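Local atomic coordinates of long form salivary protein D7L (Phlebotomus duboscqi, PDB entry 6MT7), a protein that sequesters host mediators, including cysteinyl leukotrienes and a thromboxane A2 analogue, and inhibits platelet aggregation during sand fly blood feeding. Residues 10-21 / 45-53; 80-88 / 98-106. One frame throughout, in Å; residues are numbered along the deposited sequence.

Overall arrangement
Both contacts build the odorant-binding-protein fold of helices in the N-terminal half of the chain, and they come in series: contact 1 closes before contact 2 opens. Contact 1 pairs helix 8-21 with helix 40-52 deep inside, its centre about 5 Å from the centre of the chain, whereas contact 2 lays residues 80-88 on helix 94-106 nearer the outside, its centre about 21 Å from that of the chain. The two contact centres are about 18 Å apart. They meet where Val46 and Trp50 of helix 40-52 pack on Tyr98, Thr101 and Phe104 of helix 94-106. Both also touch the Triton fragment, so the ligand pocket is lined by helices from each contact.

Contact 1. Residues 10-21 / 45-53; sequences QTFWAFRTCQRQ and YVKCVWLHL. With TRT (fragment of triton X-100), chain C.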
# COMPACT_ATOMS: atom_id res chain seq x y z
N GLN A 10 1.68 -6.47 -2.20
CA GLN A 10 0.79 -5.37 -1.84
C GLN A 10 0.85 -5.07 -0.35
O GLN A 10 0.73 -3.91 0.06
CB GLN A 10 -0.64 -5.71 -2.26
CG GLN A 10 -0.82 -5.72 -3.78
CD GLN A 10 -2.12 -6.37 -4.22
OE1 GLN A 10 -2.66 -7.25 -3.53
NE2 GLN A 10 -2.64 -5.92 -5.35
N THR A 11 1.01 -6.10 0.49
CA THR A 11 1.17 -5.84 1.91
C THR A 11 2.53 -5.24 2.20
O THR A 11 2.64 -4.28 2.96
CB THR A 11 0.96 -7.12 2.74
OG1 THR A 11 1.94 -8.09 2.39
CG2 THR A 11 -0.45 -7.71 2.49
N PHE A 12 3.58 -5.78 1.56
CA PHE A 12 4.92 -5.23 1.73
C PHE A 12 4.95 -3.75 1.36
O PHE A 12 5.51 -2.92 2.09
CB PHE A 12 5.91 -6.02 0.87
CG PHE A 12 7.35 -5.72 1.15
CD1 PHE A 12 7.86 -5.75 2.43
CD2 PHE A 12 8.21 -5.43 0.09
CE1 PHE A 12 9.21 -5.48 2.66
CE2 PHE A 12 9.55 -5.17 0.32
CZ PHE A 12 10.05 -5.20 1.60
N TRP A 13 4.34 -3.39 0.22
CA TRP A 13 4.32 -2.00 -0.21
C TRP A 13 3.64 -1.11 0.82
O TRP A 13 4.12 -0.01 1.10
CB TRP A 13 3.63 -1.85 -1.57
CG TRP A 13 3.54 -0.41 -1.98
CD1 TRP A 13 4.52 0.35 -2.55
CD2 TRP A 13 2.40 0.45 -1.80
NE1 TRP A 13 4.06 1.64 -2.74
CE2 TRP A 13 2.77 1.72 -2.29
CE3 TRP A 13 1.12 0.27 -1.27
CZ2 TRP A 13 1.90 2.80 -2.27
CZ3 TRP A 13 0.25 1.34 -1.26
CH2 TRP A 13 0.65 2.60 -1.76
N ALA A 14 2.54 -1.58 1.41
CA ALA A 14 1.84 -0.78 2.41
C ALA A 14 2.71 -0.53 3.64
O ALA A 14 2.83 0.61 4.11
CB ALA A 14 0.53 -1.47 2.81
N PHE A 15 3.34 -1.59 4.18
CA PHE A 15 4.22 -1.40 5.33
C PHE A 15 5.36 -0.44 5.00
O PHE A 15 5.64 0.51 5.75
CB PHE A 15 4.82 -2.73 5.78
CG PHE A 15 3.82 -3.69 6.35
CD1 PHE A 15 3.05 -3.36 7.46
CD2 PHE A 15 3.69 -4.95 5.79
CE1 PHE A 15 2.14 -4.27 7.99
CE2 PHE A 15 2.79 -5.87 6.32
CZ PHE A 15 2.01 -5.53 7.41
N ARG A 16 6.04 -0.68 3.89
CA ARG A 16 7.24 0.09 3.60
C ARG A 16 6.92 1.54 3.28
O ARG A 16 7.61 2.46 3.74
CB ARG A 16 8.00 -0.56 2.44
CG ARG A 16 8.53 -1.96 2.77
CD ARG A 16 9.79 -1.90 3.65
NE ARG A 16 10.87 -1.16 3.00
CZ ARG A 16 11.54 -0.16 3.57
NH1 ARG A 16 11.24 0.22 4.80
NH2 ARG A 16 12.51 0.47 2.90
N THR A 17 5.86 1.78 2.51
CA THR A 17 5.48 3.15 2.18
C THR A 17 5.14 3.93 3.45
O THR A 17 5.58 5.08 3.62
CB THR A 17 4.30 3.13 1.21
OG1 THR A 17 4.74 2.55 -0.02
CG2 THR A 17 3.75 4.55 0.94
N CYS A 18 4.37 3.32 4.35
CA CYS A 18 4.02 4.00 5.59
C CYS A 18 5.23 4.22 6.49
O CYS A 18 5.29 5.24 7.20
CB CYS A 18 2.93 3.21 6.30
SG CYS A 18 1.41 3.32 5.33
N GLN A 19 6.19 3.29 6.50
CA GLN A 19 7.42 3.49 7.25
C GLN A 19 8.22 4.66 6.69
O GLN A 19 8.82 5.44 7.44
CB GLN A 19 8.27 2.23 7.22
CG GLN A 19 7.76 1.15 8.14
CD GLN A 19 8.36 -0.20 7.81
OE1 GLN A 19 9.42 -0.28 7.17
NE2 GLN A 19 7.69 -1.26 8.23
N ARG A 20 8.24 4.80 5.36
CA ARG A 20 8.95 5.94 4.79
C ARG A 20 8.26 7.25 5.12
O ARG A 20 8.92 8.27 5.33
CB ARG A 20 9.09 5.76 3.28
CG ARG A 20 10.12 4.69 2.92
CD ARG A 20 10.64 4.90 1.53
NE ARG A 20 11.54 3.84 1.10
CZ ARG A 20 12.86 3.87 1.24
NH1 ARG A 20 13.43 4.91 1.83
NH2 ARG A 20 13.60 2.86 0.78
N GLN A 21 6.93 7.24 5.19
CA GLN A 21 6.22 8.47 5.52
C GLN A 21 6.38 8.86 6.98
O GLN A 21 6.06 10.00 7.33
CB GLN A 21 4.75 8.33 5.12
CG GLN A 21 4.65 8.17 3.59
CD GLN A 21 3.24 8.11 3.04
OE1 GLN A 21 2.24 8.12 3.78
NE2 GLN A 21 3.15 8.04 1.71
N TYR A 45 1.14 5.89 11.89
CA TYR A 45 1.68 4.78 11.09
C TYR A 45 0.64 3.67 10.94
O TYR A 45 0.46 3.11 9.84
CB TYR A 45 2.96 4.26 11.76
CG TYR A 45 3.49 2.97 11.17
CD1 TYR A 45 3.96 2.93 9.87
CD2 TYR A 45 3.53 1.81 11.94
CE1 TYR A 45 4.45 1.74 9.32
CE2 TYR A 45 4.02 0.62 11.40
CZ TYR A 45 4.48 0.60 10.10
OH TYR A 45 4.96 -0.58 9.58
N VAL A 46 -0.07 3.35 12.02
CA VAL A 46 -1.07 2.29 11.99
C VAL A 46 -2.24 2.67 11.07
O VAL A 46 -2.68 1.88 10.24
CB VAL A 46 -1.54 1.96 13.42
CG1 VAL A 46 -2.86 1.18 13.41
CG2 VAL A 46 -0.43 1.18 14.17
N LYS A 47 -2.73 3.90 11.21
CA LYS A 47 -3.77 4.37 10.29
C LYS A 47 -3.31 4.29 8.84
O LYS A 47 -4.05 3.84 7.96
CB LYS A 47 -4.18 5.80 10.61
CG LYS A 47 -5.24 6.31 9.67
CD LYS A 47 -5.69 7.73 10.02
CE LYS A 47 -6.78 8.21 9.07
NZ LYS A 47 -7.07 9.67 9.25
N CYS A 48 -2.07 4.74 8.58
CA CYS A 48 -1.52 4.70 7.23
C CYS A 48 -1.54 3.29 6.66
O CYS A 48 -1.89 3.09 5.49
CB CYS A 48 -0.09 5.26 7.24
SG CYS A 48 0.82 5.27 5.63
N VAL A 49 -1.14 2.30 7.47
CA VAL A 49 -1.05 0.94 6.95
C VAL A 49 -2.44 0.39 6.66
O VAL A 49 -2.67 -0.23 5.61
CB VAL A 49 -0.27 0.03 7.92
CG1 VAL A 49 -0.33 -1.42 7.44
CG2 VAL A 49 1.19 0.47 8.02
N TRP A 50 -3.40 0.60 7.57
CA TRP A 50 -4.78 0.18 7.28
C TRP A 50 -5.25 0.78 5.96
O TRP A 50 -5.84 0.09 5.12
CB TRP A 50 -5.73 0.60 8.39
CG TRP A 50 -5.74 -0.22 9.64
CD1 TRP A 50 -5.47 0.23 10.90
CD2 TRP A 50 -6.09 -1.61 9.78
NE1 TRP A 50 -5.61 -0.79 11.81
CE2 TRP A 50 -5.99 -1.93 11.15
CE3 TRP A 50 -6.47 -2.61 8.87
CZ2 TRP A 50 -6.25 -3.21 11.64
CZ3 TRP A 50 -6.72 -3.89 9.37
CH2 TRP A 50 -6.62 -4.17 10.74
N LEU A 51 -4.98 2.07 5.76
CA LEU A 51 -5.39 2.76 4.54
C LEU A 51 -4.68 2.18 3.32
O LEU A 51 -5.31 1.90 2.30
CB LEU A 51 -5.10 4.26 4.67
CG LEU A 51 -5.29 5.14 3.43
CD1 LEU A 51 -6.75 5.22 3.04
CD2 LEU A 51 -4.72 6.55 3.69
N HIS A 52 -3.36 2.00 3.42
CA HIS A 52 -2.60 1.58 2.25
C HIS A 52 -2.77 0.10 1.93
O HIS A 52 -2.42 -0.32 0.82
CB HIS A 52 -1.12 1.93 2.46
CG HIS A 52 -0.83 3.39 2.24
ND1 HIS A 52 -1.32 4.37 3.08
CD2 HIS A 52 -0.15 4.03 1.26
CE1 HIS A 52 -0.94 5.55 2.63
NE2 HIS A 52 -0.22 5.37 1.53
N LEU A 53 -3.30 -0.69 2.87
CA LEU A 53 -3.72 -2.06 2.58
C LEU A 53 -5.07 -2.13 1.88
O LEU A 53 -5.46 -3.22 1.44
CB LEU A 53 -3.80 -2.87 3.87
CG LEU A 53 -2.47 -3.26 4.54
CD1 LEU A 53 -2.71 -3.80 5.94
CD2 LEU A 53 -1.74 -4.28 3.68
C25 TRT C . 13.28 -3.43 6.39
O24 TRT C . 11.98 -3.99 6.24
C23 TRT C . 11.17 -3.89 7.41
C22 TRT C . 9.73 -4.17 6.99
O21 TRT C . 8.85 -4.30 8.10
C20 TRT C . 7.56 -4.64 7.61
C19 TRT C . 6.64 -4.95 8.77
O18 TRT C . 6.05 -3.74 9.25
C17 TRT C . 6.14 -3.69 10.66
C16 TRT C . 4.79 -3.94 11.28
O15 TRT C . 3.99 -2.76 11.27
C12 TRT C . 2.61 -2.87 11.40
C13 TRT C . 2.06 -3.97 12.05
C14 TRT C . 0.67 -4.08 12.18
C11 TRT C . 1.78 -1.90 10.87
C10 TRT C . 0.40 -2.01 11.00
C9 TRT C . -0.17 -3.10 11.65
C6 TRT C . -1.66 -3.19 11.76
C8 TRT C . -2.01 -2.76 13.19
C7 TRT C . -2.31 -2.19 10.81
C5 TRT C . -2.14 -4.65 11.56
C1 TRT C . -2.15 -5.35 10.18
C2 TRT C . -0.93 -5.11 9.30
C4 TRT C . -2.23 -6.85 10.45
C3 TRT C . -3.39 -5.03 9.35
O HOH W 1 -1.75 -2.67 -0.48
O HOH W 2 1.12 7.23 0.01
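Thr11 opens the contact by laying its CA and CG2 against CD2 of Leu53, while its hydroxyl turns to the carbonyl of Phe116. Trp13 reaches His52 with the far corner of its indole, CH2 lying 3.4 Å from His52 CD2, and the ring planes are inclined at 40°. The small Ala14 lets the roughly antiparallel helices come close, Ala14 CA lying 5.0 Å from His52 CA: its CB fits between His52 and Leu53. Phe15, an apolar ring suited to a lipid pocket, leans CE1 on Val49 CG1 and carries ligand atom C19 over one face. Cys18 is the covalent centre, its SG 2.1 Å from Cys48 SG, and the same sulfur sits over the face of the His52 imidazole, 4.0 Å from the centroid. That ring is fixed by ND1 donating to Cys48 O, which also receives His52 N. Gln19 extends alongside Tyr45; its NE2 gives a nearly straight bond (169°) to Tyr45 OH, 3.1 Å away, and also bonds ligand O21. Tyr45, with CG anti to the backbone N (chi1 170°), brings its hydroxyl to ligand O15 at 2.9 Å, consistent with the thromboxane A2 site inferred for this tyrosine from relatives. Gln21 NE2 and His52 NE2 share a water. This disulfide-linked helix pair is characteristic of the PBP/GOBP fold. Around it, helix 94-106 packs on Val46, Lys47 and Trp50, and helix 28-32 touches Arg16 and Gln19.

Contact 2. Residues 80-88 / 98-106; sequences PGGINTISG and YDKTINFFN. With TRT (fragment of triton X-100), chain C.
Phe104 packs its ring on Ile86, Ile83 and Pro80, joining helix 94-106 to the loop with a short, weakly bonded helical turn at 83-86, part of the helical odorant-binding-protein fold. Its CB touches Ile86 CG2 at 3.5 Å, and CG follows at 3.6 Å from the same methyl. With CG opposite the backbone N (chi1 173°), the ring is carried toward residues 80-86. Gly81 O lies near the ring plane beside CD1, where the slightly positive C-H edge suits an oxygen. One step further out, CE1 meets Pro80 CG and Ile83 CD1, each 3.4 Å away, from directions roughly at right angles, and CZ still feels Pro80 CG. Over the ring's centre stands Ile86 CD1, a CH-pi contact almost along the ring normal. A flat, wholly apolar side chain suits these three apolar neighbours. Helix 65-74 backs Pro80, Ile83 and Ile86. The next residue, Phe105, instead reaches the Triton fragment, so neighbouring phenylalanines serve the loop and the ligand pocket. Lys100 bends at chi3 and chi4 to bring its ammonium to the Ser87 carbonyl, with a water joining NZ to Thr85 O: NZ donates to Ser87 O at 2.8 Å from above the carbonyl plane, 50° out of it.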
# COMPACT_ATOMS: atom_id res chain seq x y z
N PRO A 80 -9.91 -14.19 14.19
CA PRO A 80 -9.60 -13.93 15.60
C PRO A 80 -10.79 -13.38 16.37
O PRO A 80 -11.79 -12.92 15.80
CB PRO A 80 -8.46 -12.91 15.53
CG PRO A 80 -8.57 -12.29 14.19
CD PRO A 80 -9.25 -13.25 13.28
N GLY A 81 -10.69 -13.46 17.69
CA GLY A 81 -11.68 -12.83 18.54
C GLY A 81 -11.51 -11.32 18.56
O GLY A 81 -10.54 -10.77 18.04
N GLY A 82 -12.48 -10.65 19.17
CA GLY A 82 -12.39 -9.21 19.33
C GLY A 82 -12.63 -8.40 18.08
O GLY A 82 -12.17 -7.25 18.00
N ILE A 83 -13.33 -8.96 17.09
CA ILE A 83 -13.63 -8.21 15.87
C ILE A 83 -14.58 -7.06 16.18
O ILE A 83 -14.55 -6.03 15.50
CB ILE A 83 -14.19 -9.16 14.80
CG1 ILE A 83 -13.18 -10.24 14.45
CG2 ILE A 83 -14.60 -8.39 13.53
CD1 ILE A 83 -11.90 -9.70 13.94
N ASN A 84 -15.44 -7.21 17.19
CA ASN A 84 -16.38 -6.15 17.51
C ASN A 84 -15.66 -4.84 17.82
O ASN A 84 -16.09 -3.77 17.40
CB ASN A 84 -17.27 -6.57 18.68
CG ASN A 84 -16.48 -6.87 19.94
OD1 ASN A 84 -15.38 -7.41 19.88
ND2 ASN A 84 -17.05 -6.52 21.09
N THR A 85 -14.52 -4.92 18.53
CA THR A 85 -13.81 -3.69 18.90
C THR A 85 -13.28 -2.95 17.68
O THR A 85 -13.25 -1.72 17.66
CB THR A 85 -12.66 -4.03 19.85
OG1 THR A 85 -13.17 -4.76 20.97
CG2 THR A 85 -11.97 -2.75 20.35
N ILE A 86 -12.85 -3.69 16.65
CA ILE A 86 -12.31 -3.01 15.48
C ILE A 86 -13.39 -2.52 14.53
O ILE A 86 -13.08 -1.76 13.60
CB ILE A 86 -11.33 -3.91 14.70
CG1 ILE A 86 -12.08 -4.96 13.87
CG2 ILE A 86 -10.37 -4.59 15.66
CD1 ILE A 86 -11.14 -5.71 12.93
N SER A 87 -14.65 -2.90 14.76
CA SER A 87 -15.73 -2.57 13.85
C SER A 87 -16.44 -1.29 14.25
O SER A 87 -16.44 -0.88 15.41
CB SER A 87 -16.76 -3.72 13.78
OG SER A 87 -16.12 -4.99 13.67
N GLY A 88 -17.04 -0.64 13.26
CA GLY A 88 -17.83 0.55 13.50
C GLY A 88 -17.07 1.83 13.22
O GLY A 88 -15.84 1.84 13.05
N TYR A 98 -6.03 3.65 16.00
CA TYR A 98 -5.09 2.88 16.81
C TYR A 98 -5.79 2.24 18.01
O TYR A 98 -5.63 1.04 18.26
CB TYR A 98 -3.94 3.79 17.27
CG TYR A 98 -2.94 3.13 18.18
CD1 TYR A 98 -3.10 3.16 19.57
CD2 TYR A 98 -1.81 2.50 17.67
CE1 TYR A 98 -2.19 2.56 20.42
CE2 TYR A 98 -0.87 1.90 18.52
CZ TYR A 98 -1.07 1.94 19.89
OH TYR A 98 -0.18 1.37 20.76
N ASP A 99 -6.56 3.03 18.76
CA ASP A 99 -7.19 2.50 19.96
C ASP A 99 -8.16 1.38 19.63
O ASP A 99 -8.35 0.45 20.43
CB ASP A 99 -7.93 3.60 20.73
CG ASP A 99 -6.99 4.57 21.42
OD1 ASP A 99 -5.78 4.28 21.57
OD2 ASP A 99 -7.47 5.64 21.84
N LYS A 100 -8.82 1.47 18.47
CA LYS A 100 -9.76 0.45 18.09
C LYS A 100 -9.08 -0.82 17.62
O LYS A 100 -9.69 -1.89 17.67
CB LYS A 100 -10.70 0.98 17.00
CG LYS A 100 -11.86 1.77 17.58
CD LYS A 100 -12.74 2.37 16.50
CE LYS A 100 -13.62 1.32 15.83
NZ LYS A 100 -14.92 1.16 16.54
N THR A 101 -7.80 -0.75 17.23
CA THR A 101 -7.17 -1.92 16.66
C THR A 101 -5.98 -2.45 17.45
O THR A 101 -5.50 -3.54 17.12
CB THR A 101 -6.74 -1.65 15.21
OG1 THR A 101 -5.93 -0.48 15.14
CG2 THR A 101 -7.95 -1.42 14.36
N ILE A 102 -5.51 -1.76 18.49
CA ILE A 102 -4.24 -2.17 19.09
C ILE A 102 -4.38 -3.50 19.83
O ILE A 102 -3.50 -4.36 19.76
CB ILE A 102 -3.67 -1.05 19.98
CG1 ILE A 102 -2.27 -1.42 20.51
CG2 ILE A 102 -4.61 -0.72 21.12
CD1 ILE A 102 -1.26 -1.89 19.44
N ASN A 103 -5.50 -3.72 20.53
CA ASN A 103 -5.68 -5.01 21.20
C ASN A 103 -5.88 -6.13 20.19
O ASN A 103 -5.41 -7.25 20.40
CB ASN A 103 -6.87 -4.96 22.16
CG ASN A 103 -6.54 -4.27 23.46
OD1 ASN A 103 -5.38 -4.24 23.87
ND2 ASN A 103 -7.55 -3.73 24.12
N PHE A 104 -6.61 -5.85 19.11
CA PHE A 104 -6.74 -6.83 18.03
C PHE A 104 -5.37 -7.23 17.50
O PHE A 104 -5.09 -8.42 17.28
CB PHE A 104 -7.61 -6.23 16.93
CG PHE A 104 -7.71 -7.05 15.68
CD1 PHE A 104 -8.51 -8.17 15.63
CD2 PHE A 104 -7.03 -6.66 14.54
CE1 PHE A 104 -8.61 -8.91 14.47
CE2 PHE A 104 -7.12 -7.40 13.37
CZ PHE A 104 -7.91 -8.52 13.34
N PHE A 105 -4.48 -6.25 17.32
CA PHE A 105 -3.11 -6.56 16.90
C PHE A 105 -2.37 -7.34 17.98
O PHE A 105 -1.84 -8.44 17.72
CB PHE A 105 -2.35 -5.26 16.59
CG PHE A 105 -0.90 -5.50 16.32
CD1 PHE A 105 -0.50 -6.03 15.09
CD2 PHE A 105 0.04 -5.29 17.30
CE1 PHE A 105 0.83 -6.30 14.84
CE2 PHE A 105 1.38 -5.54 17.06
CZ PHE A 105 1.78 -6.05 15.82
N ASN A 106 -2.33 -6.80 19.20
CA ASN A 106 -1.52 -7.40 20.25
C ASN A 106 -1.95 -8.82 20.56
O ASN A 106 -1.13 -9.64 20.96
CB ASN A 106 -1.59 -6.57 21.53
CG ASN A 106 -0.76 -5.31 21.46
OD1 ASN A 106 0.23 -5.24 20.73
ND2 ASN A 106 -1.14 -4.31 22.26
C25 TRT C . 13.28 -3.43 6.39
O24 TRT C . 11.98 -3.99 6.24
C23 TRT C . 11.17 -3.89 7.41
C22 TRT C . 9.73 -4.17 6.99
O21 TRT C . 8.85 -4.30 8.10
C20 TRT C . 7.56 -4.64 7.61
C19 TRT C . 6.64 -4.95 8.77
O18 TRT C . 6.05 -3.74 9.25
C17 TRT C . 6.14 -3.69 10.66
C16 TRT C . 4.79 -3.94 11.28
O15 TRT C . 3.99 -2.76 11.27
C12 TRT C . 2.61 -2.87 11.40
C13 TRT C . 2.06 -3.97 12.05
C14 TRT C . 0.67 -4.08 12.18
C11 TRT C . 1.78 -1.90 10.87
C10 TRT C . 0.40 -2.01 11.00
C9 TRT C . -0.17 -3.10 11.65
C6 TRT C . -1.66 -3.19 11.76
C8 TRT C . -2.01 -2.76 13.19
C7 TRT C . -2.31 -2.19 10.81
C5 TRT C . -2.14 -4.65 11.56
C1 TRT C . -2.15 -5.35 10.18
C2 TRT C . -0.93 -5.11 9.30
C4 TRT C . -2.23 -6.85 10.45
C3 TRT C . -3.39 -5.03 9.35
O HOH W 3 -14.75 -0.27 19.32